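Local coordinates for mRNA-binding protein PUF3 (PDB 3K49) that binds recognition sequences in the 3'-UTRs of mRNAs for mitochondrial proteins, COX17 among them, and promotes decay of COX17 mRNA by speeding its deadenylation, at residues V81-F86 against C115-K120. Residues are numbered along the deposited sequence; the frame is centred on the assembly and turned at random.
Sequences VIQKFF and CRVIQK. With nucleotides of chain B.
Gln-83 NE2 donates an almost straight bond (173°) to O4 of U9 of chain B at 3.0 Å and a weak one to Asn-79 OD1, while Gln-83 OE1 accepts a hydrogen bond from a water that also donates to the backbone O of Arg-116. With no direct hydrogen bond joining 81-86 to 115-120, this water is a polar bridge between them. Lys-120 CB passes 3.7 Å from Gln-83 OE1, its chain crossing the glutamine at about a right angle on the way to a salt bridge with Glu-87. Arg-116, its chain turning beyond CB (chi2 -69°), places its guanidinium between successive bases: A8 of chain B lies over the centre of one face, with C4 3.6 Å above the plane, and U9 of chain B lies offset over the other. An alanine here would probably leave the two bases without their spacer, free to shift relative to each other. Gln-119 reads the adenine edge, OE1 accepting from N6 of A8 of chain B at 2.8 Å and NE2 donating to its N7. Such is Pumilio recognition, successive repeats each facing one base. Behind this RNA-binding face, Val-117 CG1 meets Ile-82 CG2 at 3.8 Å and the Phe-86 ring edge at CE1. Segments 81-86 and 115-120, on helices 79-88 and 114-124 of repeats 2 and 3, run nearly parallel (7°), with Ser-73 of helix 69-74 and Phe-101 of helix 91-101 both touching Val-117.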
ATOM      1  N   VAL A  81      14.506  20.930  -4.028  1.00 31.80           N
ATOM      2  CA  VAL A  81      14.439  22.200  -4.727  1.00 37.36           C
ATOM      3  C   VAL A  81      13.938  22.010  -6.141  1.00 42.79           C
ATOM      4  O   VAL A  81      13.163  22.829  -6.642  1.00 29.45           O
ATOM      5  CB  VAL A  81      15.788  22.896  -4.738  1.00 37.87           C
ATOM      6  CG1 VAL A  81      15.748  24.125  -5.644  1.00 34.44           C
ATOM      7  CG2 VAL A  81      16.137  23.298  -3.328  1.00 38.88           C
ATOM      8  N   ILE A  82      14.368  20.919  -6.774  1.00 36.57           N
ATOM      9  CA  ILE A  82      13.827  20.562  -8.081  1.00 33.41           C
ATOM     10  C   ILE A  82      12.320  20.266  -8.005  1.00 37.05           C
ATOM     11  O   ILE A  82      11.544  20.737  -8.840  1.00 45.17           O
ATOM     12  CB  ILE A  82      14.586  19.396  -8.703  1.00 33.51           C
ATOM     13  CG1 ILE A  82      16.071  19.715  -8.677  1.00 34.16           C
ATOM     14  CG2 ILE A  82      14.123  19.189 -10.132  1.00 30.45           C
ATOM     15  CD1 ILE A  82      16.348  21.121  -9.193  1.00 36.00           C
ATOM     16  N   GLN A  83      11.908  19.514  -6.991  1.00 27.95           N
ATOM     17  CA  GLN A  83      10.498  19.222  -6.775  1.00 29.87           C
ATOM     18  C   GLN A  83       9.670  20.492  -6.623  1.00 44.05           C
ATOM     19  O   GLN A  83       8.538  20.572  -7.143  1.00 35.07           O
ATOM     20  CB  GLN A  83      10.317  18.360  -5.535  1.00 25.45           C
ATOM     21  CG  GLN A  83      10.953  16.976  -5.637  1.00 31.49           C
ATOM     22  CD  GLN A  83      10.614  16.107  -4.435  1.00 39.86           C
ATOM     23  OE1 GLN A  83       9.435  15.927  -4.076  1.00 37.08           O
ATOM     24  NE2 GLN A  83      11.642  15.592  -3.787  1.00 26.39           N
ATOM     25  N   LYS A  84      10.213  21.483  -5.907  1.00 31.45           N
ATOM     26  CA  LYS A  84       9.453  22.715  -5.685  1.00 35.91           C
ATOM     27  C   LYS A  84       9.250  23.456  -6.986  1.00 35.35           C
ATOM     28  O   LYS A  84       8.281  24.175  -7.143  1.00 36.47           O
ATOM     29  CB  LYS A  84      10.088  23.638  -4.647  1.00 35.69           C
ATOM     30  CG  LYS A  84       9.972  23.159  -3.219  1.00 35.34           C
ATOM     31  CD  LYS A  84       8.552  23.200  -2.738  1.00 41.60           C
ATOM     32  CE  LYS A  84       8.382  22.234  -1.586  1.00 60.06           C
ATOM     33  NZ  LYS A  84       9.066  20.928  -1.882  1.00 51.91           N
ATOM     34  N   PHE A  85      10.150  23.278  -7.934  1.00 32.73           N
ATOM     35  CA  PHE A  85       9.918  23.903  -9.224  1.00 35.14           C
ATOM     36  C   PHE A  85       8.777  23.248 -10.014  1.00 42.34           C
ATOM     37  O   PHE A  85       8.153  23.906 -10.857  1.00 38.42           O
ATOM     38  CB  PHE A  85      11.215  24.031 -10.028  1.00 27.40           C
ATOM     39  CG  PHE A  85      12.000  25.268  -9.676  1.00 46.52           C
ATOM     40  CD1 PHE A  85      13.163  25.185  -8.918  1.00 41.62           C
ATOM     41  CD2 PHE A  85      11.542  26.530 -10.070  1.00 41.99           C
ATOM     42  CE1 PHE A  85      13.873  26.329  -8.568  1.00 41.54           C
ATOM     43  CE2 PHE A  85      12.241  27.679  -9.731  1.00 37.22           C
ATOM     44  CZ  PHE A  85      13.414  27.581  -8.980  1.00 36.30           C
ATOM     45  N   PHE A  86       8.493  21.966  -9.750  1.00 34.56           N
ATOM     46  CA  PHE A  86       7.313  21.341 -10.361  1.00 37.85           C
ATOM     47  C   PHE A  86       6.028  21.797  -9.653  1.00 31.82           C
ATOM     48  O   PHE A  86       4.985  21.968 -10.268  1.00 35.25           O
ATOM     49  CB  PHE A  86       7.412  19.803 -10.396  1.00 32.37           C
ATOM     50  CG  PHE A  86       8.308  19.272 -11.491  1.00 39.53           C
ATOM     51  CD1 PHE A  86       9.543  18.692 -11.189  1.00 33.24           C
ATOM     52  CD2 PHE A  86       7.916  19.357 -12.825  1.00 33.08           C
ATOM     53  CE1 PHE A  86      10.364  18.205 -12.199  1.00 37.00           C
ATOM     54  CE2 PHE A  86       8.734  18.879 -13.848  1.00 34.85           C
ATOM     55  CZ  PHE A  86       9.953  18.296 -13.538  1.00 39.14           C
ATOM     56  N   CYS A 115      14.458   9.631  -8.252  1.00 37.15           N
ATOM     57  CA  CYS A 115      13.144   8.987  -8.409  1.00 36.17           C
ATOM     58  C   CYS A 115      12.074   9.787  -7.683  1.00 33.12           C
ATOM     59  O   CYS A 115      10.927   9.810  -8.117  1.00 29.26           O
ATOM     60  CB  CYS A 115      13.131   7.529  -7.925  1.00 32.61           C
ATOM     61  SG  CYS A 115      13.141   7.410  -6.141  1.00 41.82           S
ATOM     62  N   ARG A 116      12.449  10.470  -6.602  1.00 35.23           N
ATOM     63  CA  ARG A 116      11.503  11.315  -5.875  1.00 32.10           C
ATOM     64  C   ARG A 116      11.094  12.526  -6.714  1.00 34.19           C
ATOM     65  O   ARG A 116       9.956  12.979  -6.649  1.00 28.15           O
ATOM     66  CB  ARG A 116      12.082  11.779  -4.556  1.00 28.61           C
ATOM     67  CG  ARG A 116      12.622  10.687  -3.708  1.00 35.20           C
ATOM     68  CD  ARG A 116      11.530   9.802  -3.175  1.00 34.28           C
ATOM     69  NE  ARG A 116      11.909   9.261  -1.876  1.00 47.78           N
ATOM     70  CZ  ARG A 116      11.059   9.034  -0.882  1.00 54.22           C
ATOM     71  NH1 ARG A 116       9.771   9.310  -1.038  1.00 55.36           N
ATOM     72  NH2 ARG A 116      11.495   8.543   0.275  1.00 50.15           N
ATOM     73  N   VAL A 117      12.031  13.016  -7.518  1.00 23.92           N
ATOM     74  CA  VAL A 117      11.766  14.128  -8.411  1.00 28.91           C
ATOM     75  C   VAL A 117      10.852  13.694  -9.540  1.00 32.97           C
ATOM     76  O   VAL A 117       9.927  14.428  -9.918  1.00 28.83           O
ATOM     77  CB  VAL A 117      13.088  14.693  -9.006  1.00 28.35           C
ATOM     78  CG1 VAL A 117      12.807  15.668 -10.129  1.00 25.22           C
ATOM     79  CG2 VAL A 117      13.906  15.360  -7.917  1.00 26.83           C
ATOM     80  N   ILE A 118      11.137  12.508 -10.086  1.00 30.83           N
ATOM     81  CA  ILE A 118      10.337  11.932 -11.147  1.00 26.90           C
ATOM     82  C   ILE A 118       8.896  11.732 -10.651  1.00 35.45           C
ATOM     83  O   ILE A 118       7.912  12.040 -11.338  1.00 30.30           O
ATOM     84  CB  ILE A 118      10.906  10.574 -11.599  1.00 30.96           C
ATOM     85  CG1 ILE A 118      12.216  10.756 -12.384  1.00 35.73           C
ATOM     86  CG2 ILE A 118       9.858   9.816 -12.442  1.00 31.90           C
ATOM     87  CD1 ILE A 118      12.127  11.800 -13.527  1.00 35.47           C
ATOM     88  N   GLN A 119       8.781  11.217  -9.439  1.00 30.17           N
ATOM     89  CA  GLN A 119       7.487  10.971  -8.862  1.00 22.81           C
ATOM     90  C   GLN A 119       6.688  12.257  -8.695  1.00 42.55           C
ATOM     91  O   GLN A 119       5.462  12.271  -8.932  1.00 36.84           O
ATOM     92  CB  GLN A 119       7.644  10.249  -7.540  1.00 24.83           C
ATOM     93  CG  GLN A 119       7.878   8.727  -7.700  1.00 33.09           C
ATOM     94  CD  GLN A 119       8.277   8.064  -6.394  1.00 34.11           C
ATOM     95  OE1 GLN A 119       7.435   7.773  -5.552  1.00 42.39           O
ATOM     96  NE2 GLN A 119       9.566   7.833  -6.220  1.00 27.07           N
ATOM     97  N   LYS A 120       7.379  13.331  -8.283  1.00 32.27           N
ATOM     98  CA  LYS A 120       6.723  14.609  -8.076  1.00 27.20           C
ATOM     99  C   LYS A 120       6.310  15.178  -9.436  1.00 38.45           C
ATOM    100  O   LYS A 120       5.232  15.758  -9.582  1.00 31.32           O
ATOM    101  CB  LYS A 120       7.609  15.592  -7.315  1.00 34.07           C
ATOM    102  CG  LYS A 120       6.871  16.884  -6.835  1.00 38.93           C
ATOM    103  CD  LYS A 120       6.066  16.655  -5.530  1.00 28.68           C
ATOM    104  CE  LYS A 120       5.418  17.927  -5.012  1.00 56.43           C
ATOM    105  NZ  LYS A 120       6.393  19.011  -4.599  1.00 57.15           N
TER
ATOM    106  P     A B   8      12.133  -0.544   1.155  1.00 46.67           P
ATOM    107  OP1   A B   8      12.668  -1.749   0.500  1.00 32.48           O
ATOM    108  OP2   A B   8      12.225  -0.390   2.627  1.00 43.47           O
ATOM    109  O5'   A B   8      12.823   0.744   0.499  1.00 43.82           O
ATOM    110  C5'   A B   8      12.328   2.047   0.779  1.00 44.69           C
ATOM    111  C4'   A B   8      13.115   3.084   0.010  1.00 40.84           C
ATOM    112  O4'   A B   8      12.496   3.300  -1.273  1.00 43.59           O
ATOM    113  C3'   A B   8      13.136   4.467   0.641  1.00 42.46           C
ATOM    114  O3'   A B   8      14.184   4.517   1.595  1.00 46.78           O
ATOM    115  C2'   A B   8      13.437   5.372  -0.555  1.00 50.64           C
ATOM    116  O2'   A B   8      14.810   5.475  -0.869  1.00 53.20           O
ATOM    117  C1'   A B   8      12.775   4.612  -1.708  1.00 52.13           C
ATOM    118  N9    A B   8      11.548   5.227  -2.225  1.00 40.74           N
ATOM    119  C8    A B   8      11.353   5.659  -3.510  1.00 38.15           C
ATOM    120  N7    A B   8      10.171   6.192  -3.722  1.00 39.73           N
ATOM    121  C5    A B   8       9.547   6.107  -2.491  1.00 41.22           C
ATOM    122  C6    A B   8       8.272   6.499  -2.054  1.00 42.47           C
ATOM    123  N6    A B   8       7.377   7.080  -2.848  1.00 34.10           N
ATOM    124  N1    A B   8       7.950   6.267  -0.761  1.00 47.00           N
ATOM    125  C2    A B   8       8.857   5.677   0.030  1.00 32.80           C
ATOM    126  N3    A B   8      10.091   5.262  -0.267  1.00 52.08           N
ATOM    127  C4    A B   8      10.378   5.507  -1.557  1.00 43.13           C
ATOM    128  P     U B   9      14.054   5.421   2.909  1.00 52.87           P
ATOM    129  OP1   U B   9      15.351   5.373   3.633  1.00 58.65           O
ATOM    130  OP2   U B   9      12.806   5.049   3.608  1.00 52.88           O
ATOM    131  O5'   U B   9      13.861   6.900   2.345  1.00 58.45           O
ATOM    132  C5'   U B   9      13.865   8.014   3.226  1.00 54.36           C
ATOM    133  C4'   U B   9      14.737   9.094   2.640  1.00 60.07           C
ATOM    134  O4'   U B   9      14.136   9.572   1.427  1.00 58.48           O
ATOM    135  C3'   U B   9      14.903  10.360   3.453  1.00 55.48           C
ATOM    136  O3'   U B   9      15.945  10.136   4.388  1.00 59.18           O
ATOM    137  C2'   U B   9      15.334  11.378   2.394  1.00 48.41           C
ATOM    138  O2'   U B   9      16.745  11.451   2.284  1.00 54.14           O
ATOM    139  C1'   U B   9      14.731  10.807   1.099  1.00 47.58           C
ATOM    140  N1    U B   9      13.707  11.649   0.440  1.00 42.07           N
ATOM    141  C2    U B   9      14.130  12.633  -0.420  1.00 39.26           C
ATOM    142  O2    U B   9      15.307  12.830  -0.669  1.00 35.69           O
ATOM    143  N3    U B   9      13.121  13.372  -0.997  1.00 41.39           N
ATOM    144  C4    U B   9      11.762  13.210  -0.803  1.00 43.13           C
ATOM    145  O4    U B   9      10.970  13.981  -1.335  1.00 49.59           O
ATOM    146  C5    U B   9      11.408  12.151   0.094  1.00 33.89           C
ATOM    147  C6    U B   9      12.365  11.431   0.670  1.00 43.33           C
TER
HETATM  148  O   HOH W   1       8.257  13.262  -4.247  1.00 33.92           O